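Local coordinates for 6-phosphogluconolactonase (Thermotoga maritima, PDB 1VL1), which catalyses the hydrolysis of 6-phosphogluconolactone to 6-phosphogluconate, the second step of the oxidative pentose phosphate pathway, at residues S153-E158 and V177-L182; K122-Y127 and V166-P171; F69-I74 and A104-G109; K46-L51 and R73-L78. One frame throughout, in Å; residues are numbered along the deposited sequence. Where two conformers were deposited one is given.

Contact 1: S153-E158 and V177-L182; sequences SIFDLE and VPRVTL
The loop entering helix 157-160 lies against strand 179-182 of the central mixed sheet, with S153 gripped by R179 and T181. R179 NH1 donates to S153 OG at 2.9 Å, the hydroxyl lying close to the guanidinium plane, and S153 OG is also hydrogen-bonded to D80 OD2. The arginine chain bends at chi2 (-66°), and its CG and CB still touch the serine, whose small side chain tolerates such close packing (S153 CB to R179 CB 3.4 Å). The F155 ring crosses the guanidinium at 82°: F155 CE2 lies over one face of it, 3.8 Å from R179 NH1, which sits at the ring edge. T181 OG1 accepts from S153 N at 3.1 Å and donates to L182 O, while I154 CD1 rests 3.4 Å from that same L182 O. With a hydroxyl at its edge, an aromatic ring over a face and R82 close by, the R179 side chain lies about 4 Å from a bound citrate, probably from crystallisation, which may mark an anion-binding pocket.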
loop_
_atom_site.group_PDB
_atom_site.type_symbol
_atom_site.label_atom_id
_atom_site.label_comp_id
_atom_site.label_asym_id
_atom_site.label_seq_id
_atom_site.Cartn_x
_atom_site.Cartn_y
_atom_site.Cartn_z
ATOM N N SER A 153 -5.910 0.638 5.977
ATOM C CA SER A 153 -7.165 0.994 6.677
ATOM C C SER A 153 -7.018 0.700 8.179
ATOM O O SER A 153 -7.975 0.267 8.859
ATOM C CB SER A 153 -8.387 0.314 6.075
ATOM O OG SER A 153 -8.915 0.971 4.915
ATOM N N ILE A 154 -5.805 0.910 8.679
ATOM C CA ILE A 154 -5.547 0.851 10.115
ATOM C C ILE A 154 -5.731 2.270 10.715
ATOM O O ILE A 154 -4.878 3.159 10.516
ATOM C CB ILE A 154 -4.154 0.346 10.412
ATOM C CG1 ILE A 154 -3.880 -1.011 9.750
ATOM C CG2 ILE A 154 -3.957 0.342 11.918
ATOM C CD1 ILE A 154 -2.451 -1.392 9.630
ATOM N N PHE A 155 -6.833 2.460 11.419
ATOM C CA PHE A 155 -7.206 3.726 12.038
ATOM C C PHE A 155 -6.960 3.692 13.540
ATOM O O PHE A 155 -6.773 4.740 14.151
ATOM C CB PHE A 155 -8.683 4.048 11.780
ATOM C CG PHE A 155 -8.968 4.423 10.333
ATOM C CD1 PHE A 155 -8.852 5.704 9.892
ATOM C CD2 PHE A 155 -9.276 3.465 9.420
ATOM C CE1 PHE A 155 -9.070 6.018 8.565
ATOM C CE2 PHE A 155 -9.456 3.769 8.090
ATOM C CZ PHE A 155 -9.348 5.022 7.663
ATOM N N ASP A 156 -6.964 2.492 14.103
ATOM C CA ASP A 156 -6.834 2.186 15.528
ATOM C C ASP A 156 -5.675 1.204 15.748
ATOM O O ASP A 156 -5.464 0.287 14.965
ATOM C CB ASP A 156 -8.137 1.569 16.070
ATOM C CG ASP A 156 -9.217 2.583 16.177
ATOM O OD1 ASP A 156 -9.070 3.481 17.019
ATOM O OD2 ASP A 156 -10.193 2.614 15.429
ATOM N N LEU A 157 -4.959 1.340 16.856
ATOM C CA LEU A 157 -3.851 0.426 17.084
ATOM C C LEU A 157 -4.291 -1.031 17.265
ATOM O O LEU A 157 -3.593 -1.940 16.807
ATOM C CB LEU A 157 -2.954 0.898 18.251
ATOM C CG LEU A 157 -2.425 2.335 18.097
ATOM C CD1 LEU A 157 -1.483 2.599 19.233
ATOM C CD2 LEU A 157 -1.746 2.550 16.778
ATOM N N GLU A 158 -5.448 -1.253 17.867
ATOM C CA GLU A 158 -5.943 -2.608 18.052
ATOM C C GLU A 158 -6.008 -3.298 16.716
ATOM O O GLU A 158 -5.687 -4.485 16.615
ATOM C CB GLU A 158 -7.358 -2.599 18.681
ATOM C CG GLU A 158 -7.931 -4.005 18.905
ATOM C CD GLU A 158 -9.314 -4.010 19.454
ATOM O OE1 GLU A 158 -9.840 -2.942 19.766
ATOM O OE2 GLU A 158 -9.834 -5.121 19.633
ATOM N N VAL A 177 -17.051 3.525 6.210
ATOM C CA VAL A 177 -17.479 2.186 5.813
ATOM C C VAL A 177 -16.549 1.180 6.450
ATOM O O VAL A 177 -15.405 1.519 6.785
ATOM C CB VAL A 177 -17.445 2.002 4.251
ATOM C CG1 VAL A 177 -18.535 2.882 3.594
ATOM C CG2 VAL A 177 -16.062 2.236 3.640
ATOM N N PRO A 178 -17.012 -0.043 6.666
ATOM C CA PRO A 178 -16.131 -1.073 7.160
ATOM C C PRO A 178 -15.009 -1.295 6.163
ATOM O O PRO A 178 -15.168 -1.026 4.975
ATOM C CB PRO A 178 -17.027 -2.295 7.254
ATOM C CG PRO A 178 -18.342 -1.788 7.334
ATOM C CD PRO A 178 -18.382 -0.537 6.466
ATOM N N ARG A 179 -13.867 -1.699 6.678
ATOM C CA ARG A 179 -12.666 -1.893 5.865
ATOM C C ARG A 179 -12.046 -3.271 6.137
ATOM O O ARG A 179 -12.149 -3.818 7.267
ATOM C CB ARG A 179 -11.553 -0.857 6.131
ATOM C CG ARG A 179 -11.921 0.584 6.397
ATOM C CD ARG A 179 -12.507 1.192 5.241
ATOM N NE ARG A 179 -12.719 2.666 5.318
ATOM C CZ ARG A 179 -11.867 3.580 4.880
ATOM N NH1 ARG A 179 -10.621 3.259 4.502
ATOM N NH2 ARG A 179 -12.248 4.842 4.843
ATOM N N VAL A 180 -11.374 -3.800 5.118
ATOM C CA VAL A 180 -10.530 -4.978 5.222
ATOM C C VAL A 180 -9.101 -4.461 5.073
ATOM O O VAL A 180 -8.833 -3.668 4.179
ATOM C CB VAL A 180 -10.877 -5.983 4.134
ATOM C CG1 VAL A 180 -9.809 -7.095 4.073
ATOM C CG2 VAL A 180 -12.278 -6.478 4.348
ATOM N N THR A 181 -8.215 -4.838 5.986
ATOM C CA THR A 181 -6.874 -4.302 5.928
ATOM C C THR A 181 -5.815 -5.295 6.295
ATOM O O THR A 181 -6.009 -6.156 7.148
ATOM C CB THR A 181 -6.772 -3.037 6.865
ATOM O OG1 THR A 181 -5.501 -2.360 6.672
ATOM C CG2 THR A 181 -6.866 -3.426 8.292
ATOM N N LEU A 182 -4.643 -5.174 5.644
ATOM C CA LEU A 182 -3.481 -5.804 6.194
ATOM C C LEU A 182 -3.194 -5.174 7.522
ATOM O O LEU A 182 -3.531 -4.006 7.754
ATOM C CB LEU A 182 -2.261 -5.562 5.315
ATOM C CG LEU A 182 -2.268 -6.229 3.956
ATOM C CD1 LEU A 182 -0.889 -6.072 3.215
ATOM C CD2 LEU A 182 -2.631 -7.596 3.961
#

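Contact 2: K122-Y127 and V166-P171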
loop_
_atom_site.group_PDB
_atom_site.type_symbol
_atom_site.label_atom_id
_atom_site.label_comp_id
_atom_site.label_asym_id
_atom_site.label_seq_id
_atom_site.Cartn_x
_atom_site.Cartn_y
_atom_site.Cartn_z
ATOM N N LYS A 122 -15.194 -13.485 5.731
ATOM C CA LYS A 122 -14.801 -14.457 4.709
ATOM C C LYS A 122 -13.881 -13.774 3.680
ATOM O O LYS A 122 -12.933 -14.386 3.148
ATOM C CB LYS A 122 -16.017 -15.034 4.010
ATOM C CG LYS A 122 -16.940 -15.722 4.932
ATOM C CD LYS A 122 -16.343 -16.955 5.519
ATOM C CE LYS A 122 -17.435 -17.670 6.276
ATOM N NZ LYS A 122 -17.037 -18.910 7.006
ATOM N N ALA A 123 -14.197 -12.515 3.343
ATOM C CA ALA A 123 -13.324 -11.749 2.461
ATOM C C ALA A 123 -11.919 -11.633 3.044
ATOM O O ALA A 123 -10.910 -11.818 2.355
ATOM C CB ALA A 123 -13.928 -10.354 2.243
ATOM N N CYS A 124 -11.847 -11.384 4.341
ATOM C CA CYS A 124 -10.545 -11.324 5.042
ATOM C C CYS A 124 -9.783 -12.637 4.964
ATOM O O CYS A 124 -8.589 -12.635 4.634
ATOM C CB CYS A 124 -10.672 -10.964 6.511
ATOM S SG CYS A 124 -11.169 -9.290 6.923
ATOM N N GLU A 125 -10.450 -13.743 5.248
ATOM C CA GLU A 125 -9.805 -15.040 5.371
ATOM C C GLU A 125 -9.347 -15.513 4.017
ATOM O O GLU A 125 -8.257 -16.082 3.884
ATOM C CB GLU A 125 -10.749 -16.015 6.045
ATOM C CG GLU A 125 -10.992 -15.633 7.463
ATOM C CD GLU A 125 -12.034 -16.448 8.144
ATOM O OE1 GLU A 125 -12.807 -17.219 7.461
ATOM O OE2 GLU A 125 -12.070 -16.321 9.404
ATOM N N LYS A 126 -10.181 -15.250 2.993
ATOM C CA LYS A 126 -9.828 -15.570 1.621
ATOM C C LYS A 126 -8.569 -14.816 1.210
ATOM O O LYS A 126 -7.678 -15.362 0.606
ATOM C CB LYS A 126 -10.990 -15.269 0.680
ATOM C CG LYS A 126 -10.640 -15.461 -0.819
ATOM C CD LYS A 126 -11.857 -15.222 -1.691
ATOM C CE LYS A 126 -11.510 -15.010 -3.100
ATOM N NZ LYS A 126 -12.739 -15.007 -3.995
ATOM N N TYR A 127 -8.513 -13.529 1.525
ATOM C CA TYR A 127 -7.377 -12.717 1.111
ATOM C C TYR A 127 -6.154 -13.153 1.885
ATOM O O TYR A 127 -5.075 -13.264 1.318
ATOM C CB TYR A 127 -7.680 -11.250 1.433
ATOM C CG TYR A 127 -6.733 -10.277 0.826
ATOM C CD1 TYR A 127 -6.319 -10.438 -0.484
ATOM C CD2 TYR A 127 -6.244 -9.187 1.523
ATOM C CE1 TYR A 127 -5.467 -9.526 -1.108
ATOM C CE2 TYR A 127 -5.383 -8.279 0.897
ATOM C CZ TYR A 127 -4.984 -8.456 -0.390
ATOM O OH TYR A 127 -4.101 -7.565 -1.033
ATOM N N VAL A 166 -4.567 -10.292 7.914
ATOM C CA VAL A 166 -5.634 -9.493 7.364
ATOM C C VAL A 166 -6.730 -9.455 8.403
ATOM O O VAL A 166 -7.056 -10.512 8.994
ATOM C CB VAL A 166 -6.199 -10.112 6.077
ATOM C CG1 VAL A 166 -7.181 -9.143 5.444
ATOM C CG2 VAL A 166 -5.062 -10.406 5.098
ATOM N N THR A 167 -7.246 -8.270 8.676
ATOM C CA THR A 167 -8.373 -8.131 9.578
ATOM C C THR A 167 -9.421 -7.180 9.006
ATOM O O THR A 167 -9.288 -6.696 7.884
ATOM C CB THR A 167 -7.903 -7.682 10.969
ATOM O OG1 THR A 167 -9.007 -7.799 11.896
ATOM C CG2 THR A 167 -7.499 -6.238 10.987
ATOM N N PHE A 168 -10.468 -6.895 9.758
ATOM C CA PHE A 168 -11.487 -5.951 9.288
ATOM C C PHE A 168 -11.881 -4.969 10.416
ATOM O O PHE A 168 -11.577 -5.227 11.597
ATOM C CB PHE A 168 -12.696 -6.680 8.685
ATOM C CG PHE A 168 -13.513 -7.479 9.669
ATOM C CD1 PHE A 168 -14.567 -6.885 10.337
ATOM C CD2 PHE A 168 -13.252 -8.828 9.880
ATOM C CE1 PHE A 168 -15.351 -7.642 11.241
ATOM C CE2 PHE A 168 -14.015 -9.589 10.744
ATOM C CZ PHE A 168 -15.068 -8.981 11.428
ATOM N N THR A 169 -12.535 -3.866 10.061
ATOM C CA THR A 169 -12.824 -2.779 11.013
ATOM C C THR A 169 -14.327 -2.576 11.068
ATOM O O THR A 169 -15.052 -3.019 10.191
ATOM C CB THR A 169 -12.129 -1.436 10.591
ATOM O OG1 THR A 169 -12.747 -0.932 9.394
ATOM C CG2 THR A 169 -10.639 -1.613 10.237
ATOM N N ASP A 170 -14.775 -1.868 12.098
ATOM C CA ASP A 170 -16.090 -1.267 12.059
ATOM C C ASP A 170 -16.079 -0.070 11.069
ATOM O O ASP A 170 -15.029 0.313 10.605
ATOM C CB ASP A 170 -16.480 -0.847 13.470
ATOM C CG ASP A 170 -16.368 -2.020 14.486
ATOM O OD1 ASP A 170 -16.505 -3.230 14.160
ATOM O OD2 ASP A 170 -16.134 -1.785 15.682
ATOM N N PRO A 171 -17.230 0.489 10.695
ATOM C CA PRO A 171 -17.228 1.729 9.900
ATOM C C PRO A 171 -16.213 2.760 10.441
ATOM O O PRO A 171 -16.315 3.215 11.586
ATOM C CB PRO A 171 -18.671 2.218 10.015
ATOM C CG PRO A 171 -19.457 0.926 10.062
ATOM C CD PRO A 171 -18.613 0.024 10.970
#
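The F168 ring meets C124 at its edge: C124 SG, in the conformer described, lies near the ring plane, 4.9 Å from the centroid of the F168 ring and 78° off the normal, a sulfur-aromatic contact. The Y127 ring receives V166 obliquely, Y127 CD2 being 4.0 Å from V166 CG2. For F168, CG sits between the backbone N and the carbonyl carbon (chi1 67°), and CD2 is the ring atom nearest the sulfur; F168 CB is 3.5 Å from C124 SG. C124 SG of this conformer also lies 3.3 Å from T167 O. Cysteine suits this place because it is small enough to let the helix come down on the strand, yet polarisable enough to pack well against a ring. V166 CB lies 3.8 Å from C124 O, and the branched valine fills the angle between the C124 backbone and the tyrosine ring. Y127 buries its ring here and satisfies its hydroxyl on L78 O. Helix 122-127 and strand 166-168 run nearly antiparallel, at 170°, with axes 7.5 Å apart. V180 of the adjoining strand also touches C124 and V166, and the whole is a helix laid over a sheet face, as in layered alpha/beta folds.

Contact 3: F69-I74 and A104-G109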
loop_
_atom_site.group_PDB
_atom_site.type_symbol
_atom_site.label_atom_id
_atom_site.label_comp_id
_atom_site.label_asym_id
_atom_site.label_seq_id
_atom_site.Cartn_x
_atom_site.Cartn_y
_atom_site.Cartn_z
ATOM N N PHE A 69 8.409 -2.939 -17.662
ATOM C CA PHE A 69 8.734 -4.010 -16.709
ATOM C C PHE A 69 8.305 -5.342 -17.285
ATOM O O PHE A 69 7.420 -5.397 -18.193
ATOM C CB PHE A 69 7.993 -3.805 -15.407
ATOM C CG PHE A 69 8.470 -2.634 -14.590
ATOM C CD1 PHE A 69 9.704 -2.653 -13.998
ATOM C CD2 PHE A 69 7.625 -1.551 -14.348
ATOM C CE1 PHE A 69 10.128 -1.570 -13.221
ATOM C CE2 PHE A 69 8.033 -0.484 -13.559
ATOM C CZ PHE A 69 9.299 -0.489 -13.015
ATOM N N PRO A 70 8.917 -6.435 -16.815
ATOM C CA PRO A 70 8.408 -7.741 -17.128
ATOM C C PRO A 70 7.257 -8.027 -16.163
ATOM O O PRO A 70 7.454 -8.616 -15.106
ATOM C CB PRO A 70 9.613 -8.643 -16.896
ATOM C CG PRO A 70 10.343 -8.005 -15.805
ATOM C CD PRO A 70 10.115 -6.505 -15.944
ATOM N N TRP A 71 6.050 -7.591 -16.523
ATOM C CA TRP A 71 4.941 -7.594 -15.578
ATOM C C TRP A 71 4.559 -8.956 -15.085
ATOM O O TRP A 71 3.938 -9.042 -14.022
ATOM C CB TRP A 71 3.724 -6.977 -16.234
ATOM C CG TRP A 71 3.928 -5.518 -16.567
ATOM C CD1 TRP A 71 3.985 -4.981 -17.793
ATOM C CD2 TRP A 71 4.050 -4.435 -15.642
ATOM N NE1 TRP A 71 4.166 -3.624 -17.713
ATOM C CE2 TRP A 71 4.209 -3.253 -16.401
ATOM C CE3 TRP A 71 4.024 -4.337 -14.259
ATOM C CZ2 TRP A 71 4.340 -1.988 -15.813
ATOM C CZ3 TRP A 71 4.152 -3.092 -13.665
ATOM C CH2 TRP A 71 4.300 -1.925 -14.449
ATOM N N ASN A 72 4.766 -9.984 -15.891
ATOM C CA ASN A 72 4.544 -11.355 -15.433
ATOM C C ASN A 72 5.358 -11.768 -14.219
ATOM O O ASN A 72 5.036 -12.758 -13.580
ATOM C CB ASN A 72 4.762 -12.362 -16.527
ATOM C CG ASN A 72 6.181 -12.373 -17.084
ATOM O OD1 ASN A 72 6.695 -11.341 -17.491
ATOM N ND2 ASN A 72 6.806 -13.552 -17.126
ATOM N N ARG A 73 6.417 -11.040 -13.908
ATOM C CA ARG A 73 7.276 -11.364 -12.736
ATOM C C ARG A 73 6.891 -10.508 -11.545
ATOM O O ARG A 73 7.502 -10.610 -10.483
ATOM C CB ARG A 73 8.722 -11.098 -13.130
ATOM C CG ARG A 73 9.214 -12.071 -14.182
ATOM C CD ARG A 73 10.618 -11.801 -14.678
ATOM N NE ARG A 73 11.558 -11.806 -13.552
ATOM C CZ ARG A 73 12.691 -11.123 -13.519
ATOM N NH1 ARG A 73 13.109 -10.431 -14.570
ATOM N NH2 ARG A 73 13.471 -11.195 -12.451
ATOM N N ILE A 74 5.886 -9.654 -11.684
ATOM C CA ILE A 74 5.515 -8.764 -10.589
ATOM C C ILE A 74 4.137 -9.079 -10.068
ATOM O O ILE A 74 3.186 -9.093 -10.832
ATOM C CB ILE A 74 5.608 -7.278 -10.981
ATOM C CG1 ILE A 74 7.010 -6.965 -11.546
ATOM C CG2 ILE A 74 5.273 -6.410 -9.776
ATOM C CD1 ILE A 74 7.092 -5.653 -12.315
ATOM N N ALA A 104 -1.252 -1.574 -17.616
ATOM C CA ALA A 104 -0.146 -2.468 -17.872
ATOM C C ALA A 104 -0.659 -3.883 -18.104
ATOM O O ALA A 104 -1.678 -4.285 -17.545
ATOM C CB ALA A 104 0.777 -2.448 -16.663
ATOM N N LYS A 105 0.034 -4.649 -18.928
ATOM C CA LYS A 105 -0.406 -6.024 -19.217
ATOM C C LYS A 105 0.125 -6.995 -18.133
ATOM O O LYS A 105 1.009 -7.829 -18.359
ATOM C CB LYS A 105 -0.084 -6.399 -20.666
ATOM C CG LYS A 105 -1.078 -5.657 -21.641
ATOM C CD LYS A 105 -0.783 -5.761 -23.164
ATOM C CE LYS A 105 -1.638 -4.756 -23.965
ATOM N NZ LYS A 105 -1.963 -5.133 -25.352
ATOM N N ILE A 106 -0.446 -6.852 -16.950
ATOM C CA ILE A 106 -0.132 -7.698 -15.822
ATOM C C ILE A 106 -1.070 -8.899 -15.852
ATOM O O ILE A 106 -2.323 -8.723 -15.914
ATOM C CB ILE A 106 -0.315 -6.906 -14.535
ATOM C CG1 ILE A 106 0.576 -5.633 -14.447
ATOM C CG2 ILE A 106 -0.086 -7.811 -13.332
ATOM C CD1 ILE A 106 0.082 -4.562 -13.428
ATOM N N PRO A 107 -0.511 -10.121 -15.827
ATOM C CA PRO A 107 -1.336 -11.332 -15.778
ATOM C C PRO A 107 -2.379 -11.275 -14.667
ATOM O O PRO A 107 -2.110 -10.785 -13.566
ATOM C CB PRO A 107 -0.315 -12.437 -15.512
ATOM C CG PRO A 107 0.928 -11.938 -16.244
ATOM C CD PRO A 107 0.934 -10.449 -15.833
ATOM N N SER A 108 -3.587 -11.723 -14.973
ATOM C CA SER A 108 -4.667 -11.730 -13.946
ATOM C C SER A 108 -4.267 -12.395 -12.630
ATOM O O SER A 108 -4.544 -11.869 -11.543
ATOM C CB SER A 108 -5.911 -12.405 -14.491
ATOM O OG SER A 108 -6.896 -12.424 -13.476
ATOM N N GLY A 109 -3.589 -13.531 -12.758
ATOM C CA GLY A 109 -3.121 -14.334 -11.632
ATOM C C GLY A 109 -2.143 -13.612 -10.713
ATOM O O GLY A 109 -1.938 -14.038 -9.580
#
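W71 and A104 meet in a CH-pi contact between two loops of the alpha/beta fold: residues 69-74 lead into strand 74-82, and residues 104-109 lead toward its parallel neighbour, strand 111-112. A104 CB sits over one face of the indole, 3.8 Å from the centroid of the W71 five-membered ring and 23° off its normal. On the opposite face lies F69 CB, so the flat ring is clamped between a methyl group and a methylene. I106 comes in obliquely, its CG1 3.7 Å from W71 CE3, while W71 CB packs on K105 O at 3.6 Å. Beside the tryptophan, the compact ring of P107 suits the close approach of two backbones, P107 CD lying 3.7 Å from N72 CA. An alanine in place of W71 would keep CB near K105 O and I106 CG1 but would probably leave A104 CB facing a gap where the indole had been, and I106 without the CE3 edge it rests on. Outside this shell, the 3-10 turn 71-73, with I74 N bonded to W71 O, holds the backbone that carries the indole, and F76 touches both W71 and I106. The residue after G109, N110, uses ND2 to bond the carbonyl oxygens of both N72 and I74.

Contact 4: K46-L51 and R73-L78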
loop_
_atom_site.group_PDB
_atom_site.type_symbol
_atom_site.label_atom_id
_atom_site.label_comp_id
_atom_site.label_asym_id
_atom_site.label_seq_id
_atom_site.Cartn_x
_atom_site.Cartn_y
_atom_site.Cartn_z
ATOM N N LYS A 46 10.572 -13.524 -9.044
ATOM C CA LYS A 46 9.266 -12.892 -8.822
ATOM C C LYS A 46 9.388 -11.886 -7.694
ATOM O O LYS A 46 10.101 -12.131 -6.718
ATOM C CB LYS A 46 8.218 -13.924 -8.430
ATOM C CG LYS A 46 8.194 -15.118 -9.352
ATOM C CD LYS A 46 6.993 -16.033 -9.059
ATOM C CE LYS A 46 7.183 -16.835 -7.766
ATOM N NZ LYS A 46 6.150 -17.898 -7.511
ATOM N N ILE A 47 8.701 -10.778 -7.822
ATOM C CA ILE A 47 8.664 -9.830 -6.718
ATOM C C ILE A 47 7.223 -9.587 -6.288
ATOM O O ILE A 47 6.280 -9.745 -7.106
ATOM C CB ILE A 47 9.437 -8.518 -7.035
ATOM C CG1 ILE A 47 8.767 -7.724 -8.172
ATOM C CG2 ILE A 47 10.883 -8.827 -7.419
ATOM C CD1 ILE A 47 9.181 -6.244 -8.212
ATOM N N PHE A 48 7.053 -9.178 -5.019
ATOM C CA PHE A 48 5.750 -9.042 -4.422
ATOM C C PHE A 48 5.616 -7.647 -3.857
ATOM O O PHE A 48 6.443 -7.226 -3.008
ATOM C CB PHE A 48 5.517 -10.095 -3.345
ATOM C CG PHE A 48 5.672 -11.459 -3.881
ATOM C CD1 PHE A 48 6.950 -12.021 -3.956
ATOM C CD2 PHE A 48 4.612 -12.137 -4.448
ATOM C CE1 PHE A 48 7.157 -13.251 -4.529
ATOM C CE2 PHE A 48 4.816 -13.418 -5.040
ATOM C CZ PHE A 48 6.080 -13.957 -5.067
ATOM N N VAL A 49 4.630 -6.939 -4.384
ATOM C CA VAL A 49 4.417 -5.505 -4.116
ATOM C C VAL A 49 3.020 -5.212 -3.544
ATOM O O VAL A 49 2.018 -5.538 -4.139
ATOM C CB VAL A 49 4.669 -4.653 -5.381
ATOM C CG1 VAL A 49 4.600 -3.180 -5.056
ATOM C CG2 VAL A 49 6.002 -5.044 -6.056
ATOM N N VAL A 50 2.977 -4.554 -2.368
ATOM C CA VAL A 50 1.752 -4.106 -1.699
ATOM C C VAL A 50 1.471 -2.659 -2.134
ATOM O O VAL A 50 2.412 -1.840 -2.183
ATOM C CB VAL A 50 1.875 -4.115 -0.183
ATOM C CG1 VAL A 50 0.663 -3.420 0.469
ATOM C CG2 VAL A 50 1.996 -5.520 0.318
ATOM N N LEU A 51 0.223 -2.388 -2.524
ATOM C CA LEU A 51 -0.200 -1.049 -2.978
ATOM C C LEU A 51 -1.358 -0.503 -2.145
ATOM O O LEU A 51 -2.386 -1.167 -2.013
ATOM C CB LEU A 51 -0.694 -1.123 -4.405
ATOM C CG LEU A 51 0.232 -1.684 -5.447
ATOM C CD1 LEU A 51 -0.473 -1.758 -6.834
ATOM C CD2 LEU A 51 1.548 -0.926 -5.510
ATOM N N ARG A 73 6.417 -11.040 -13.908
ATOM C CA ARG A 73 7.276 -11.364 -12.736
ATOM C C ARG A 73 6.891 -10.508 -11.545
ATOM O O ARG A 73 7.502 -10.610 -10.483
ATOM C CB ARG A 73 8.722 -11.098 -13.130
ATOM C CG ARG A 73 9.214 -12.071 -14.182
ATOM C CD ARG A 73 10.618 -11.801 -14.678
ATOM N NE ARG A 73 11.558 -11.806 -13.552
ATOM C CZ ARG A 73 12.691 -11.123 -13.519
ATOM N NH1 ARG A 73 13.109 -10.431 -14.570
ATOM N NH2 ARG A 73 13.471 -11.195 -12.451
ATOM N N ILE A 74 5.886 -9.654 -11.684
ATOM C CA ILE A 74 5.515 -8.764 -10.589
ATOM C C ILE A 74 4.137 -9.079 -10.068
ATOM O O ILE A 74 3.186 -9.093 -10.832
ATOM C CB ILE A 74 5.608 -7.278 -10.981
ATOM C CG1 ILE A 74 7.010 -6.965 -11.546
ATOM C CG2 ILE A 74 5.273 -6.410 -9.776
ATOM C CD1 ILE A 74 7.092 -5.653 -12.315
ATOM N N HIS A 75 4.044 -9.379 -8.771
ATOM C CA HIS A 75 2.739 -9.685 -8.109
ATOM C C HIS A 75 2.296 -8.555 -7.227
ATOM O O HIS A 75 3.104 -8.034 -6.426
ATOM C CB HIS A 75 2.862 -10.972 -7.304
ATOM C CG HIS A 75 3.164 -12.158 -8.148
ATOM N ND1 HIS A 75 2.258 -13.166 -8.371
ATOM C CD2 HIS A 75 4.269 -12.465 -8.865
ATOM C CE1 HIS A 75 2.789 -14.041 -9.205
ATOM N NE2 HIS A 75 4.007 -13.642 -9.516
ATOM N N PHE A 76 1.022 -8.160 -7.347
ATOM C CA PHE A 76 0.537 -6.983 -6.641
ATOM C C PHE A 76 -0.570 -7.369 -5.625
ATOM O O PHE A 76 -1.373 -8.223 -5.915
ATOM C CB PHE A 76 -0.054 -5.940 -7.641
ATOM C CG PHE A 76 0.996 -5.246 -8.499
ATOM C CD1 PHE A 76 1.795 -4.268 -7.953
ATOM C CD2 PHE A 76 1.209 -5.609 -9.801
ATOM C CE1 PHE A 76 2.753 -3.614 -8.704
ATOM C CE2 PHE A 76 2.191 -4.943 -10.561
ATOM C CZ PHE A 76 2.933 -3.974 -10.000
ATOM N N PHE A 77 -0.575 -6.683 -4.487
ATOM C CA PHE A 77 -1.539 -6.903 -3.430
ATOM C C PHE A 77 -2.066 -5.588 -2.943
ATOM O O PHE A 77 -1.284 -4.666 -2.723
ATOM C CB PHE A 77 -0.861 -7.616 -2.245
ATOM C CG PHE A 77 -0.174 -8.888 -2.625
ATOM C CD1 PHE A 77 1.093 -8.867 -3.197
ATOM C CD2 PHE A 77 -0.765 -10.085 -2.398
ATOM C CE1 PHE A 77 1.699 -10.017 -3.599
ATOM C CE2 PHE A 77 -0.146 -11.275 -2.800
ATOM C CZ PHE A 77 1.085 -11.233 -3.369
ATOM N N LEU A 78 -3.369 -5.423 -2.757
ATOM C CA LEU A 78 -3.854 -4.218 -2.070
ATOM C C LEU A 78 -3.506 -4.199 -0.590
ATOM O O LEU A 78 -3.609 -5.236 0.066
ATOM C CB LEU A 78 -5.359 -4.152 -2.185
ATOM C CG LEU A 78 -5.830 -3.436 -3.435
ATOM C CD1 LEU A 78 -5.188 -3.828 -4.735
ATOM C CD2 LEU A 78 -7.298 -3.595 -3.478
#
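F48 and H75, paired across parallel strands, share a face, and in both CG is anti to the carbonyl carbon (chi1 -57° in F48), so the rings start out alike. F48 CE2 lies over a face of the imidazole, 3.7 Å from H75 CG, with the two planes 32° apart. Histidine suits this partly exposed end of the strand: its flat ring offers a face to F48 and still meets the lysine chain, K46 CD lying 3.9 Å from H75 NE2. F48 CD2 also meets F77 CE1, 3.7 Å away, edge to edge. An alanine in place of H75 would keep CB against F48 CD2 but would probably leave F48 CE2 without the imidazole face and K46 CD without its surface. Five backbone hydrogen bonds join the strands, the last from L51 N to F77 O at 2.7 Å. The other face mixes the branched aliphatics I47, V49 and L51 with the F76 ring: L51 CD1 packs 3.6 Å from F76 CD1. Helix 57-64 connects the strands as a beta-alpha-beta unit. Helices 25-43 and 92-101 cover the face of I47, L51 and F76, helix 120-134 packs on F77, and strand 140-143 pairs with 47-51.

How the contacts relate
All four contacts lie around one mixed sheet. Along the chain contact 4 opens first and overlaps contact 3 at R73 and I74; contacts 2 and 1 follow, their segments alternating. Contacts 3 and 4 are centred about 9 Å apart and meet on one face of strand 74-82. Contacts 1 and 2 are likewise about 9 Å apart, joined by the antiparallel pairing of strands 166-168 and 179-182. The two groups are bridged by strand 74-82, which neighbours 179-182 and is also reached by helix 120-134. Contacts 1 and 3, about 28 Å between centres, lie on opposite sides of the chain's centre. The sheet thus connects the peripheral loops of contact 3 with the citrate-marked region at R179.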